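Local coordinates for protein putative enoyl-CoA hydratase/isomerase (Bordetella parapertussis, PDB 3ISA) that probably acts on acyl-CoA thioesters as an enoyl-CoA hydratase or isomerase of the crotonase-like family, at residues I11-P15 against A16-F20; D179-Q183 against A184-A188; A199-P202 against A203-A206. All blocks are in the same frame, centred on the assembly; numbering follows the deposited sequence.

Contact 1. Residues I11-P15 against A16-F20; sequences IERRP and AAWTF
R13 and W18 each set CG anti to their own carbonyl carbon (chi1 -55° and -75°), and this brings the arginine chain over one face of the indole. From CG to NE the arginine runs extended across that face. Its CG sits 3.6 Å from the centroid of the W18 five-membered ring, a CH-pi contact. Farther out, R13 CZ lies 4.5 Å from the centroid of the W18 six-membered ring, a cation-pi contact. The guanidinium is not stacked flat: its plane stands 81° from the indole plane and turns an edge to W18 CZ2. I11 is on the same side of the sheet. Its CG2 reaches W18 CE3 at 3.9 Å, while CG1 and CD1 lie alongside the F20 ring.

The backbone is a beta hairpin, strand 9-13 turning back into strand 17-22 at the edge of the larger sheet of this crotonase-like fold. E12 and T19 form a hydrogen-bonded antiparallel pair, with E12 N to T19 O 2.9 Å and T19 N to E12 O 2.8 Å. I11-F20 and R13-W18 are non-hydrogen-bonded pairs. P15 and A16 make the turn, which R14 N closes on A17 O at 2.9 Å, and A17 N returns a longer bond to R14 O.

On the face of E12 and T19, one water donates to A17 O and also hydrogen-bonds to T19 OG1. A second water accepts from W18 NE1 and donates to R14 O, so this water links the indole N-H to the turn carbonyl. R14 NH1 bonds to R13 O, and the R14 guanidinium has E12 OE2 above its face, an attraction of charges alone. Beyond the hairpin, W18 packs on A45 and A46 of helix 33-48, and the F20 ring meets that of F56.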
loop_
_atom_site.group_PDB
_atom_site.type_symbol
_atom_site.label_atom_id
_atom_site.label_comp_id
_atom_site.label_asym_id
_atom_site.label_seq_id
_atom_site.Cartn_x
_atom_site.Cartn_y
_atom_site.Cartn_z
ATOM N N ILE D 11 0.472 31.440 -24.459
ATOM C CA ILE D 11 1.474 31.236 -23.412
ATOM C C ILE D 11 2.404 32.458 -23.305
ATOM O O ILE D 11 3.073 32.823 -24.269
ATOM C CB ILE D 11 2.294 29.926 -23.580
ATOM C CG1 ILE D 11 1.380 28.704 -23.818
ATOM C CG2 ILE D 11 3.226 29.721 -22.346
ATOM C CD1 ILE D 11 2.136 27.422 -24.306
ATOM N N GLU D 12 2.395 33.098 -22.142
ATOM C CA GLU D 12 3.336 34.165 -21.832
ATOM C C GLU D 12 4.480 33.569 -21.017
ATOM O O GLU D 12 4.255 32.975 -19.963
ATOM C CB GLU D 12 2.650 35.284 -21.042
ATOM C CG GLU D 12 3.605 36.367 -20.537
ATOM C CD GLU D 12 3.024 37.221 -19.399
ATOM O OE1 GLU D 12 1.792 37.432 -19.348
ATOM O OE2 GLU D 12 3.812 37.690 -18.553
ATOM N N ARG D 13 5.702 33.731 -21.503
ATOM C CA ARG D 13 6.860 33.198 -20.825
ATOM C C ARG D 13 7.702 34.301 -20.192
ATOM O O ARG D 13 8.153 35.228 -20.872
ATOM C CB ARG D 13 7.717 32.386 -21.795
ATOM C CG ARG D 13 6.937 31.284 -22.495
ATOM C CD ARG D 13 7.821 30.505 -23.432
ATOM N NE ARG D 13 7.161 29.300 -23.935
ATOM C CZ ARG D 13 6.321 29.273 -24.968
ATOM N NH1 ARG D 13 6.015 30.387 -25.616
ATOM N NH2 ARG D 13 5.780 28.120 -25.353
ATOM N N ARG D 14 7.912 34.180 -18.885
ATOM C CA ARG D 14 8.826 35.047 -18.119
ATOM C C ARG D 14 9.780 34.162 -17.288
ATOM O O ARG D 14 9.496 32.973 -17.111
ATOM C CB ARG D 14 8.021 35.991 -17.209
ATOM C CG ARG D 14 7.114 36.964 -17.962
ATOM C CD ARG D 14 7.909 37.944 -18.831
ATOM N NE ARG D 14 7.027 38.936 -19.446
ATOM C CZ ARG D 14 6.421 38.794 -20.620
ATOM N NH1 ARG D 14 6.603 37.698 -21.353
ATOM N NH2 ARG D 14 5.622 39.754 -21.063
ATOM N N PRO D 15 10.893 34.729 -16.764
ATOM C CA PRO D 15 11.864 33.881 -16.044
ATOM C C PRO D 15 11.257 33.091 -14.870
ATOM O O PRO D 15 11.548 31.914 -14.735
ATOM C CB PRO D 15 12.898 34.888 -15.527
ATOM C CG PRO D 15 12.803 36.051 -16.481
ATOM C CD PRO D 15 11.331 36.143 -16.779
ATOM N N ALA D 16 10.406 33.725 -14.063
ATOM C CA ALA D 16 9.835 33.059 -12.876
ATOM C C ALA D 16 8.496 32.351 -13.116
ATOM O O ALA D 16 8.042 31.567 -12.268
ATOM C CB ALA D 16 9.701 34.031 -11.709
ATOM N N ALA D 17 7.869 32.601 -14.265
ATOM C CA ALA D 17 6.476 32.177 -14.481
ATOM C C ALA D 17 6.076 32.096 -15.942
ATOM O O ALA D 17 6.402 32.994 -16.731
ATOM C CB ALA D 17 5.499 33.112 -13.745
ATOM N N TRP D 18 5.345 31.037 -16.287
ATOM C CA TRP D 18 4.635 30.972 -17.558
ATOM C C TRP D 18 3.156 31.103 -17.257
ATOM O O TRP D 18 2.645 30.479 -16.315
ATOM C CB TRP D 18 4.860 29.644 -18.286
ATOM C CG TRP D 18 6.200 29.485 -18.936
ATOM C CD1 TRP D 18 7.333 30.227 -18.719
ATOM C CD2 TRP D 18 6.549 28.485 -19.898
ATOM N NE1 TRP D 18 8.366 29.750 -19.503
ATOM C CE2 TRP D 18 7.911 28.681 -20.235
ATOM C CE3 TRP D 18 5.835 27.449 -20.519
ATOM C CZ2 TRP D 18 8.587 27.859 -21.151
ATOM C CZ3 TRP D 18 6.510 26.624 -21.432
ATOM C CH2 TRP D 18 7.871 26.842 -21.746
ATOM N N THR D 19 2.471 31.926 -18.040
ATOM C CA THR D 19 1.037 32.067 -17.901
ATOM C C THR D 19 0.344 31.414 -19.099
ATOM O O THR D 19 0.570 31.788 -20.260
ATOM C CB THR D 19 0.633 33.553 -17.757
ATOM O OG1 THR D 19 1.327 34.116 -16.640
ATOM C CG2 THR D 19 -0.893 33.706 -17.572
ATOM N N PHE D 20 -0.493 30.436 -18.786
ATOM C CA PHE D 20 -1.292 29.708 -19.755
ATOM C C PHE D 20 -2.703 30.287 -19.768
ATOM O O PHE D 20 -3.495 30.044 -18.854
ATOM C CB PHE D 20 -1.372 28.227 -19.365
ATOM C CG PHE D 20 -0.046 27.508 -19.386
ATOM C CD1 PHE D 20 0.383 26.852 -20.534
ATOM C CD2 PHE D 20 0.756 27.470 -18.253
ATOM C CE1 PHE D 20 1.611 26.175 -20.568
ATOM C CE2 PHE D 20 1.995 26.796 -18.267
ATOM C CZ PHE D 20 2.418 26.138 -19.434
HETATM O O HOH W 1 4.015 34.808 -17.195
HETATM O O HOH W 2 10.942 31.056 -18.827
#

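Contact 2. Residues D179-Q183 against A184-A188; sequences DCAAQ and AQWPA
The W186 indole carries Q183 on one face. Q183 CG lies 3.7 Å from the centroid of the six-membered ring, only 8° off the ring normal, and Q183 CA sits over the same ring system. The side-chain amide of Q183 is tilted 21° from the indole plane, with OE1 4.0 Å from W186 CZ3. W186 NE1 donates to A181 O at 3.0 Å. This bond is bent: the oxygen is tilted from the ring plane and the donor lies above the carbonyl plane. It still gives the buried indole a polar partner and helps fix its rotation. A181 CB also touches the indole, 4.2 Å from W186 CD1.

Two backbone bonds shape the turn ahead of the helix. Q185 N donates to A182 O at 3.0 Å and W186 N to Q183 O at 3.1 Å. Both link residues three apart, as in a 3-10 turn. Beside them, Q185 OE1 lies 3.7 Å from A182 CB. W186 and Q183 also pack on T126, and A181 bonds through its backbone to C125. The segment is a strand-to-helix connection: the short, weakly bonded strand 179-180, outermost in the sheet of this chain, leads through a 3-10 turn into helix 186-197.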
loop_
_atom_site.group_PDB
_atom_site.type_symbol
_atom_site.label_atom_id
_atom_site.label_comp_id
_atom_site.label_asym_id
_atom_site.label_seq_id
_atom_site.Cartn_x
_atom_site.Cartn_y
_atom_site.Cartn_z
ATOM N N ASP D 179 -8.766 32.150 -1.350
ATOM C CA ASP D 179 -9.511 33.357 -1.086
ATOM C C ASP D 179 -10.208 33.791 -2.350
ATOM O O ASP D 179 -9.933 33.282 -3.447
ATOM C CB ASP D 179 -8.588 34.479 -0.590
ATOM C CG ASP D 179 -9.233 35.312 0.508
ATOM O OD1 ASP D 179 -10.359 35.827 0.299
ATOM O OD2 ASP D 179 -8.614 35.436 1.587
ATOM N N CYS D 180 -11.128 34.731 -2.177
ATOM C CA CYS D 180 -11.746 35.414 -3.280
ATOM C C CYS D 180 -10.948 36.672 -3.563
ATOM O O CYS D 180 -10.420 37.299 -2.644
ATOM C CB CYS D 180 -13.198 35.727 -2.954
ATOM S SG CYS D 180 -14.141 34.207 -2.776
ATOM N N ALA D 181 -10.832 37.018 -4.840
ATOM C CA ALA D 181 -10.041 38.169 -5.248
ATOM C C ALA D 181 -10.525 38.673 -6.590
ATOM O O ALA D 181 -10.662 37.899 -7.547
ATOM C CB ALA D 181 -8.558 37.815 -5.316
ATOM N N ALA D 182 -10.789 39.979 -6.647
ATOM C CA ALA D 182 -11.157 40.651 -7.888
ATOM C C ALA D 182 -9.993 40.538 -8.866
ATOM O O ALA D 182 -8.836 40.407 -8.447
ATOM C CB ALA D 182 -11.495 42.125 -7.616
ATOM N N GLN D 183 -10.298 40.586 -10.162
ATOM C CA GLN D 183 -9.270 40.498 -11.216
ATOM C C GLN D 183 -8.155 41.541 -11.103
ATOM O O GLN D 183 -7.009 41.264 -11.470
ATOM C CB GLN D 183 -9.911 40.531 -12.596
ATOM C CG GLN D 183 -10.758 39.288 -12.871
ATOM C CD GLN D 183 -11.185 39.161 -14.318
ATOM O OE1 GLN D 183 -10.366 39.259 -15.233
ATOM N NE2 GLN D 183 -12.473 38.925 -14.534
ATOM N N ALA D 184 -8.487 42.715 -10.557
ATOM C CA ALA D 184 -7.505 43.780 -10.318
ATOM C C ALA D 184 -6.385 43.393 -9.333
ATOM O O ALA D 184 -5.279 43.937 -9.408
ATOM C CB ALA D 184 -8.210 45.071 -9.863
ATOM N N GLN D 185 -6.677 42.453 -8.429
ATOM C CA GLN D 185 -5.702 41.930 -7.458
ATOM C C GLN D 185 -4.868 40.758 -7.987
ATOM O O GLN D 185 -3.910 40.328 -7.344
ATOM C CB GLN D 185 -6.416 41.497 -6.172
ATOM C CG GLN D 185 -6.633 42.621 -5.139
ATOM C CD GLN D 185 -7.531 43.749 -5.644
ATOM O OE1 GLN D 185 -8.756 43.609 -5.710
ATOM N NE2 GLN D 185 -6.916 44.875 -6.005
ATOM N N TRP D 186 -5.242 40.241 -9.150
ATOM C CA TRP D 186 -4.559 39.070 -9.728
ATOM C C TRP D 186 -3.057 39.281 -10.045
ATOM O O TRP D 186 -2.251 38.409 -9.682
ATOM C CB TRP D 186 -5.351 38.498 -10.911
ATOM C CG TRP D 186 -6.660 37.823 -10.524
ATOM C CD1 TRP D 186 -7.220 37.754 -9.277
ATOM C CD2 TRP D 186 -7.562 37.130 -11.402
ATOM N NE1 TRP D 186 -8.402 37.051 -9.323
ATOM C CE2 TRP D 186 -8.638 36.666 -10.618
ATOM C CE3 TRP D 186 -7.569 36.870 -12.788
ATOM C CZ2 TRP D 186 -9.708 35.947 -11.162
ATOM C CZ3 TRP D 186 -8.633 36.154 -13.328
ATOM C CH2 TRP D 186 -9.687 35.699 -12.513
ATOM N N PRO D 187 -2.662 40.424 -10.687
ATOM C CA PRO D 187 -1.211 40.632 -10.857
ATOM C C PRO D 187 -0.370 40.534 -9.574
ATOM O O PRO D 187 0.693 39.910 -9.603
ATOM C CB PRO D 187 -1.128 42.041 -11.478
ATOM C CG PRO D 187 -2.393 42.148 -12.259
ATOM C CD PRO D 187 -3.418 41.525 -11.330
ATOM N N ALA D 188 -0.848 41.113 -8.469
ATOM C CA ALA D 188 -0.153 41.021 -7.182
ATOM C C ALA D 188 -0.074 39.580 -6.643
ATOM O O ALA D 188 0.952 39.177 -6.061
ATOM C CB ALA D 188 -0.791 41.949 -6.152
#

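Contact 3. Residues A199-P202 against A203-A206; sequences ALDP and ATRA
Both carboxylate oxygens of D201 hold T204. D201 OD1 accepts from T204 N at 3.0 Å, the hydrogen coming from above the carboxylate plane. D201 OD2 accepts from T204 OG1 at 2.8 Å, on its syn side and 28° out of that plane. The two side chains cross at about a right angle. D201 CG lies between its backbone N and carbonyl carbon (chi1 68°), which swings the carboxylate over the start of the helix. T204 OG1 is anti to its own carbonyl carbon (chi1 -59°), next to its backbone N, and both donors of this residue can meet one carboxylate.

D201 is the N-cap of helix 202-212, and its bond to T204 N is a capping bond. A negative charge here would be expected to interact well with the helix dipole. The turn continues in the backbone: R205 N donates to D201 O at 2.8 Å, nearly along the C=O axis, and A206 N donates to P202 O at 3.0 Å. P202 is the first residue of the helix, where no backbone N-H is required for the helical bonds.

R205 bends at chi3 and folds its guanidinium back over P202. P202 CA lies over one guanidinium face, 3.5 Å from R205 NH2. R205 NH1 is hydrogen-bonded to A197 O, at the end of helix 186-197, and NE makes a weak bond to P98 O. On the apolar side, L200 CD1 comes within a loose 4.3 Å of T204 CG2.

Contact with a second subunit adds a hydrogen bond from its K137 to A199 O, and its L136 packs on T204. The segment thus joins the end of helix 186-197 to the start of helix 202-212, and forms part of an interface with a second subunit.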
loop_
_atom_site.group_PDB
_atom_site.type_symbol
_atom_site.label_atom_id
_atom_site.label_comp_id
_atom_site.label_asym_id
_atom_site.label_seq_id
_atom_site.Cartn_x
_atom_site.Cartn_y
_atom_site.Cartn_z
ATOM N N ALA D 199 11.499 30.630 -4.032
ATOM C CA ALA D 199 12.125 30.631 -2.719
ATOM C C ALA D 199 13.028 29.400 -2.516
ATOM O O ALA D 199 13.922 29.417 -1.672
ATOM C CB ALA D 199 11.071 30.726 -1.621
ATOM N N LEU D 200 12.798 28.347 -3.304
ATOM C CA LEU D 200 13.626 27.143 -3.245
ATOM C C LEU D 200 14.223 26.841 -4.615
ATOM O O LEU D 200 13.678 27.263 -5.635
ATOM C CB LEU D 200 12.790 25.945 -2.796
ATOM C CG LEU D 200 11.985 26.041 -1.493
ATOM C CD1 LEU D 200 11.207 24.726 -1.268
ATOM C CD2 LEU D 200 12.935 26.373 -0.308
ATOM N N ASP D 201 15.315 26.084 -4.637
ATOM C CA ASP D 201 15.933 25.681 -5.905
ATOM C C ASP D 201 15.048 24.631 -6.622
ATOM O O ASP D 201 14.228 23.970 -5.960
ATOM C CB ASP D 201 17.371 25.170 -5.682
ATOM C CG ASP D 201 17.419 23.859 -4.930
ATOM O OD1 ASP D 201 17.254 22.795 -5.562
ATOM O OD2 ASP D 201 17.643 23.890 -3.705
ATOM N N PRO D 202 15.192 24.487 -7.964
ATOM C CA PRO D 202 14.331 23.558 -8.725
ATOM C C PRO D 202 14.285 22.123 -8.196
ATOM O O PRO D 202 13.193 21.537 -8.111
ATOM C CB PRO D 202 14.929 23.609 -10.139
ATOM C CG PRO D 202 15.557 24.954 -10.230
ATOM C CD PRO D 202 16.116 25.219 -8.865
ATOM N N ALA D 203 15.436 21.568 -7.817
ATOM C CA ALA D 203 15.470 20.185 -7.331
ATOM C C ALA D 203 14.736 20.040 -5.989
ATOM O O ALA D 203 14.008 19.066 -5.775
ATOM C CB ALA D 203 16.902 19.671 -7.227
ATOM N N THR D 204 14.917 21.020 -5.102
ATOM C CA THR D 204 14.304 20.972 -3.776
ATOM C C THR D 204 12.805 21.220 -3.876
ATOM O O THR D 204 12.013 20.564 -3.188
ATOM C CB THR D 204 14.986 21.961 -2.786
ATOM O OG1 THR D 204 16.377 21.639 -2.683
ATOM C CG2 THR D 204 14.378 21.875 -1.392
ATOM N N ARG D 205 12.418 22.151 -4.745
ATOM C CA ARG D 205 11.006 22.414 -4.992
ATOM C C ARG D 205 10.290 21.151 -5.499
ATOM O O ARG D 205 9.218 20.798 -4.994
ATOM C CB ARG D 205 10.833 23.593 -5.963
ATOM C CG ARG D 205 9.377 23.921 -6.323
ATOM C CD ARG D 205 9.253 25.146 -7.245
ATOM N NE ARG D 205 10.000 25.014 -8.511
ATOM C CZ ARG D 205 11.067 25.742 -8.826
ATOM N NH1 ARG D 205 11.512 26.668 -7.979
ATOM N NH2 ARG D 205 11.687 25.552 -9.992
ATOM N N ALA D 206 10.896 20.464 -6.463
ATOM C CA ALA D 206 10.326 19.244 -7.026
ATOM C C ALA D 206 10.177 18.167 -5.955
ATOM O O ALA D 206 9.135 17.519 -5.864
ATOM C CB ALA D 206 11.191 18.729 -8.173
#

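How the contacts relate
All three contacts are local, and none touches another. Contacts 1 and 2 are surface contacts and both reach the six-stranded sheet, near opposite ends of its strand order within the chain, with contact 1 pairing strands 9-13 and 17-22 and contact 2 starting at 179-180. Contact 3 is partly buried and alone of the three meets another subunit. Contacts 2 and 3 lie at the starts of consecutive helices, 186-197 and 202-212, with centres about 26 Å apart. Their chemistry differs. Contact 1 combines strand pairing with an arginine over an indole. Contact 2 also uses an indole, but under a neutral glutamine chain and with a backbone acceptor for its N-H. Contact 3 relies on a carboxylate cap.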